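Local coordinates for carbohydrate-binding protein (PDB 6N1B) that probably removes the acetyl group from the N-acetylgalactosamine of blood group A antigen, an early step in converting type A blood to type O, at residues 98-110 against 150-162. Residues are numbered along the deposited sequence; the frame is centred on the assembly and turned at random.
Sequences VEPEGLSNPIEPQ and VRLRISYDGVHWG
One carboxylate oxygen, Glu108 OE1, accepts one N-H from NE and one from NH2 along one side of the Arg153 guanidinium, each nitrogen 2.9 Å away. OE1 lies near the guanidinium plane (11° out) and both bonds are bent; the carboxylate, turned 48° from that plane, is not coplanar with it. Arg153 extends from strand 148-155 toward the loop, while Glu108 bends at chi2 (64°) to meet it at about a right angle. Arg153 NH1 donates to Trp161 O (2.9 Å), Arg153 NH2 also serves Gly188 O, and Ile107 O lies over one face without bonding. Glu108 OE2 instead holds a water that accepts from NH1 of Arg151, a residue whose NE is salt-bridged to Glu149. Ile107 CG2 (3.8 Å from Trp161 CD1) and Leu103 CD1 (3.5 Å from Trp161 NE1) make oblique apolar contact with the indole's pyrrole side. Both Val159 methyls pack on the type II turn 100-103, CG2 3.3 Å from Glu101 O and CG1 against Gly102; a second water joins Ser104 N to Val159 O. The 98-110 loop thus packs on strand 148-155 and the following turn, within four-stranded antiparallel sheets consistent with a beta-propeller; with three nitrogens bonded in plane, the guanidinium has little rotational freedom, and its charge would be expected to favour ionised Glu108.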
loop_
_atom_site.group_PDB
_atom_site.type_symbol
_atom_site.label_atom_id
_atom_site.label_comp_id
_atom_site.label_asym_id
_atom_site.label_seq_id
_atom_site.Cartn_x
_atom_site.Cartn_y
_atom_site.Cartn_z
ATOM N N VAL A 98 -4.039 -14.895 8.214
ATOM C CA VAL A 98 -5.348 -15.487 8.411
ATOM C C VAL A 98 -6.442 -14.418 8.434
ATOM O O VAL A 98 -6.161 -13.252 8.776
ATOM C CB VAL A 98 -5.386 -16.277 9.753
ATOM C CG1 VAL A 98 -4.428 -17.427 9.725
ATOM C CG2 VAL A 98 -5.171 -15.410 10.979
ATOM N N GLU A 99 -7.642 -14.793 8.131
ATOM C CA GLU A 99 -8.784 -13.906 8.301
ATOM C C GLU A 99 -9.245 -14.040 9.737
ATOM O O GLU A 99 -9.613 -15.150 10.126
ATOM C CB GLU A 99 -9.879 -14.271 7.267
ATOM C CG GLU A 99 -9.483 -14.093 5.865
ATOM C CD GLU A 99 -10.472 -14.529 4.867
ATOM O OE1 GLU A 99 -10.575 -15.747 4.633
ATOM O OE2 GLU A 99 -10.906 -13.697 4.089
ATOM N N PRO A 100 -9.274 -12.952 10.518
ATOM C CA PRO A 100 -9.735 -13.095 11.898
ATOM C C PRO A 100 -11.119 -13.759 11.994
ATOM O O PRO A 100 -11.980 -13.580 11.149
ATOM C CB PRO A 100 -9.822 -11.641 12.422
ATOM C CG PRO A 100 -8.909 -10.817 11.468
ATOM C CD PRO A 100 -8.878 -11.555 10.142
ATOM N N GLU A 101 -11.358 -14.470 13.077
ATOM C CA GLU A 101 -12.633 -15.179 13.253
ATOM C C GLU A 101 -13.744 -14.163 13.294
ATOM O O GLU A 101 -13.705 -13.120 14.020
ATOM C CB GLU A 101 -12.611 -15.892 14.550
ATOM C CG GLU A 101 -13.940 -16.595 14.770
ATOM C CD GLU A 101 -13.834 -17.748 15.740
ATOM O OE1 GLU A 101 -13.318 -17.560 16.873
ATOM O OE2 GLU A 101 -14.297 -18.843 15.319
ATOM N N GLY A 102 -14.718 -14.398 12.476
ATOM C CA GLY A 102 -15.864 -13.533 12.304
ATOM C C GLY A 102 -15.761 -12.511 11.201
ATOM O O GLY A 102 -16.796 -11.913 10.851
ATOM N N LEU A 103 -14.559 -12.272 10.656
ATOM C CA LEU A 103 -14.424 -11.248 9.592
ATOM C C LEU A 103 -14.880 -11.807 8.256
ATOM O O LEU A 103 -14.575 -12.937 7.935
ATOM C CB LEU A 103 -12.983 -10.870 9.510
ATOM C CG LEU A 103 -12.748 -9.770 8.426
ATOM C CD1 LEU A 103 -12.074 -8.568 8.901
ATOM C CD2 LEU A 103 -12.094 -10.342 7.324
ATOM N N SER A 104 -15.636 -10.997 7.516
ATOM C CA SER A 104 -16.054 -11.268 6.156
ATOM C C SER A 104 -15.422 -10.338 5.172
ATOM O O SER A 104 -15.719 -9.109 5.137
ATOM C CB SER A 104 -17.619 -11.057 6.071
ATOM O OG SER A 104 -18.079 -11.263 4.754
ATOM N N ASN A 105 -14.487 -10.855 4.357
ATOM C CA ASN A 105 -13.842 -10.059 3.302
ATOM C C ASN A 105 -14.732 -10.097 2.023
ATOM O O ASN A 105 -15.401 -11.113 1.762
ATOM C CB ASN A 105 -12.456 -10.609 3.020
ATOM C CG ASN A 105 -11.451 -10.037 3.961
ATOM O OD1 ASN A 105 -11.456 -8.822 4.275
ATOM N ND2 ASN A 105 -10.458 -10.870 4.391
ATOM N N PRO A 106 -14.707 -9.054 1.243
ATOM C CA PRO A 106 -13.960 -7.784 1.493
ATOM C C PRO A 106 -14.705 -6.953 2.573
ATOM O O PRO A 106 -15.912 -7.063 2.761
ATOM C CB PRO A 106 -13.964 -7.140 0.117
ATOM C CG PRO A 106 -15.275 -7.536 -0.465
ATOM C CD PRO A 106 -15.499 -8.976 0.023
ATOM N N ILE A 107 -13.941 -6.047 3.166
ATOM C CA ILE A 107 -14.508 -5.136 4.163
ATOM C C ILE A 107 -15.292 -4.030 3.535
ATOM O O ILE A 107 -16.063 -3.346 4.194
ATOM C CB ILE A 107 -13.481 -4.679 5.214
ATOM C CG1 ILE A 107 -12.332 -3.839 4.629
ATOM C CG2 ILE A 107 -12.958 -5.879 6.008
ATOM C CD1 ILE A 107 -11.695 -2.865 5.613
ATOM N N GLU A 108 -15.019 -3.714 2.285
ATOM C CA GLU A 108 -15.740 -2.750 1.464
ATOM C C GLU A 108 -16.345 -3.523 0.292
ATOM O O GLU A 108 -15.593 -4.289 -0.330
ATOM C CB GLU A 108 -14.821 -1.645 1.000
ATOM C CG GLU A 108 -15.396 -0.707 -0.054
ATOM C CD GLU A 108 -16.617 0.129 0.413
ATOM O OE1 GLU A 108 -16.825 0.195 1.627
ATOM O OE2 GLU A 108 -17.257 0.698 -0.517
ATOM N N PRO A 109 -17.653 -3.395 0.044
ATOM C CA PRO A 109 -18.230 -4.303 -0.938
ATOM C C PRO A 109 -17.777 -4.148 -2.380
ATOM O O PRO A 109 -17.358 -3.073 -2.826
ATOM C CB PRO A 109 -19.767 -4.023 -0.816
ATOM C CG PRO A 109 -19.874 -2.782 -0.070
ATOM C CD PRO A 109 -18.634 -2.556 0.719
ATOM N N GLN A 110 -17.980 -5.221 -3.136
ATOM C CA GLN A 110 -17.862 -5.154 -4.549
ATOM C C GLN A 110 -18.787 -4.073 -5.103
ATOM O O GLN A 110 -19.994 -4.040 -4.804
ATOM C CB GLN A 110 -18.204 -6.557 -5.113
ATOM C CG GLN A 110 -18.074 -6.640 -6.594
ATOM C CD GLN A 110 -18.162 -8.053 -7.135
ATOM O OE1 GLN A 110 -17.411 -8.912 -6.662
ATOM N NE2 GLN A 110 -19.070 -8.275 -8.065
ATOM N N VAL A 150 -11.016 9.398 -1.534
ATOM C CA VAL A 150 -10.338 8.584 -0.498
ATOM C C VAL A 150 -11.333 8.301 0.582
ATOM O O VAL A 150 -11.924 9.262 1.110
ATOM C CB VAL A 150 -9.028 9.256 0.019
ATOM C CG1 VAL A 150 -8.458 8.436 1.151
ATOM C CG2 VAL A 150 -8.033 9.451 -1.106
ATOM N N ARG A 151 -11.594 7.033 0.849
ATOM C CA ARG A 151 -12.577 6.560 1.846
ATOM C C ARG A 151 -11.845 5.857 2.981
ATOM O O ARG A 151 -10.678 5.511 2.890
ATOM C CB ARG A 151 -13.559 5.659 1.152
ATOM C CG ARG A 151 -14.399 6.379 0.114
ATOM C CD ARG A 151 -15.376 5.482 -0.669
ATOM N NE ARG A 151 -16.217 6.302 -1.505
ATOM C CZ ARG A 151 -17.313 5.870 -2.161
ATOM N NH1 ARG A 151 -17.517 4.576 -2.299
ATOM N NH2 ARG A 151 -18.190 6.762 -2.594
ATOM N N LEU A 152 -12.597 5.679 4.064
ATOM C CA LEU A 152 -12.041 5.249 5.359
ATOM C C LEU A 152 -13.041 4.378 6.100
ATOM O O LEU A 152 -14.258 4.736 6.203
ATOM C CB LEU A 152 -11.730 6.473 6.176
ATOM C CG LEU A 152 -11.388 6.321 7.651
ATOM C CD1 LEU A 152 -10.118 5.495 7.881
ATOM C CD2 LEU A 152 -11.258 7.681 8.314
ATOM N N ARG A 153 -12.534 3.247 6.583
ATOM C CA ARG A 153 -13.292 2.425 7.573
ATOM C C ARG A 153 -12.344 2.204 8.746
ATOM O O ARG A 153 -11.159 1.956 8.583
ATOM C CB ARG A 153 -13.685 1.051 6.975
ATOM C CG ARG A 153 -14.898 1.144 6.019
ATOM C CD ARG A 153 -15.184 -0.202 5.339
ATOM N NE ARG A 153 -16.346 -0.120 4.459
ATOM C CZ ARG A 153 -17.602 -0.454 4.765
ATOM N NH1 ARG A 153 -17.914 -0.942 5.946
ATOM N NH2 ARG A 153 -18.566 -0.307 3.839
ATOM N N ILE A 154 -12.936 2.245 9.969
ATOM C CA ILE A 154 -12.177 2.111 11.222
ATOM C C ILE A 154 -12.638 0.837 11.944
ATOM O O ILE A 154 -13.828 0.420 11.820
ATOM C CB ILE A 154 -12.460 3.359 12.093
ATOM C CG1 ILE A 154 -11.865 4.606 11.438
ATOM C CG2 ILE A 154 -11.985 3.217 13.548
ATOM C CD1 ILE A 154 -12.362 5.932 11.957
ATOM N N SER A 155 -11.695 0.213 12.683
ATOM C CA SER A 155 -12.085 -0.943 13.473
ATOM C C SER A 155 -11.444 -0.860 14.858
ATOM O O SER A 155 -10.251 -0.499 14.987
ATOM C CB SER A 155 -11.612 -2.240 12.792
ATOM O OG SER A 155 -12.008 -3.427 13.499
ATOM N N TYR A 156 -12.247 -1.266 15.861
ATOM C CA TYR A 156 -11.798 -1.495 17.196
ATOM C C TYR A 156 -11.392 -2.955 17.518
ATOM O O TYR A 156 -10.539 -3.172 18.422
ATOM C CB TYR A 156 -12.811 -1.017 18.210
ATOM C CG TYR A 156 -13.189 0.419 18.158
ATOM C CD1 TYR A 156 -12.260 1.397 18.613
ATOM C CD2 TYR A 156 -14.384 0.888 17.723
ATOM C CE1 TYR A 156 -12.635 2.744 18.680
ATOM C CE2 TYR A 156 -14.783 2.243 17.783
ATOM C CZ TYR A 156 -13.883 3.173 18.286
ATOM O OH TYR A 156 -14.225 4.496 18.378
ATOM N N ASP A 157 -12.099 -3.875 16.879
ATOM C CA ASP A 157 -12.014 -5.287 17.236
ATOM C C ASP A 157 -11.361 -6.152 16.195
ATOM O O ASP A 157 -11.136 -7.333 16.431
ATOM C CB ASP A 157 -13.427 -5.879 17.597
ATOM C CG ASP A 157 -14.377 -5.925 16.428
ATOM O OD1 ASP A 157 -14.018 -5.571 15.295
ATOM O OD2 ASP A 157 -15.549 -6.311 16.691
ATOM N N GLY A 158 -10.987 -5.586 15.056
ATOM C CA GLY A 158 -10.301 -6.311 13.961
ATOM C C GLY A 158 -11.227 -7.080 13.036
ATOM O O GLY A 158 -10.814 -7.597 11.992
ATOM N N VAL A 159 -12.508 -7.164 13.454
ATOM C CA VAL A 159 -13.519 -7.951 12.775
ATOM C C VAL A 159 -14.531 -7.107 11.997
ATOM O O VAL A 159 -14.935 -7.395 10.857
ATOM C CB VAL A 159 -14.260 -8.906 13.838
ATOM C CG1 VAL A 159 -15.421 -9.625 13.220
ATOM C CG2 VAL A 159 -13.284 -9.831 14.480
ATOM N N HIS A 160 -15.001 -6.012 12.657
ATOM C CA HIS A 160 -15.969 -5.107 12.096
ATOM C C HIS A 160 -15.288 -3.767 11.735
ATOM O O HIS A 160 -14.633 -3.187 12.609
ATOM C CB HIS A 160 -17.086 -4.878 13.130
ATOM C CG HIS A 160 -17.722 -6.137 13.541
ATOM N ND1 HIS A 160 -17.389 -6.726 14.740
ATOM C CD2 HIS A 160 -18.630 -6.887 12.951
ATOM C CE1 HIS A 160 -18.118 -7.830 14.889
ATOM N NE2 HIS A 160 -18.831 -7.999 13.776
ATOM N N TRP A 161 -15.467 -3.362 10.465
ATOM C CA TRP A 161 -14.765 -2.217 9.936
ATOM C C TRP A 161 -15.788 -1.239 9.338
ATOM O O TRP A 161 -16.531 -1.622 8.419
ATOM C CB TRP A 161 -13.838 -2.718 8.761
ATOM C CG TRP A 161 -12.753 -3.616 9.314
ATOM C CD1 TRP A 161 -12.853 -4.957 9.671
ATOM C CD2 TRP A 161 -11.385 -3.239 9.542
ATOM N NE1 TRP A 161 -11.643 -5.376 10.169
ATOM C CE2 TRP A 161 -10.695 -4.364 10.118
ATOM C CE3 TRP A 161 -10.649 -2.036 9.425
ATOM C CZ2 TRP A 161 -9.378 -4.297 10.584
ATOM C CZ3 TRP A 161 -9.365 -2.001 9.838
ATOM C CH2 TRP A 161 -8.701 -3.138 10.431
ATOM N N GLY A 162 -15.803 -0.008 9.877
ATOM C CA GLY A 162 -16.837 0.917 9.462
ATOM C C GLY A 162 -16.718 2.268 10.150
ATOM O O GLY A 162 -15.645 2.850 10.275
HETATM O O HOH W 1 -16.346 -8.314 8.718
HETATM O O HOH W 2 -15.682 2.372 -1.993
#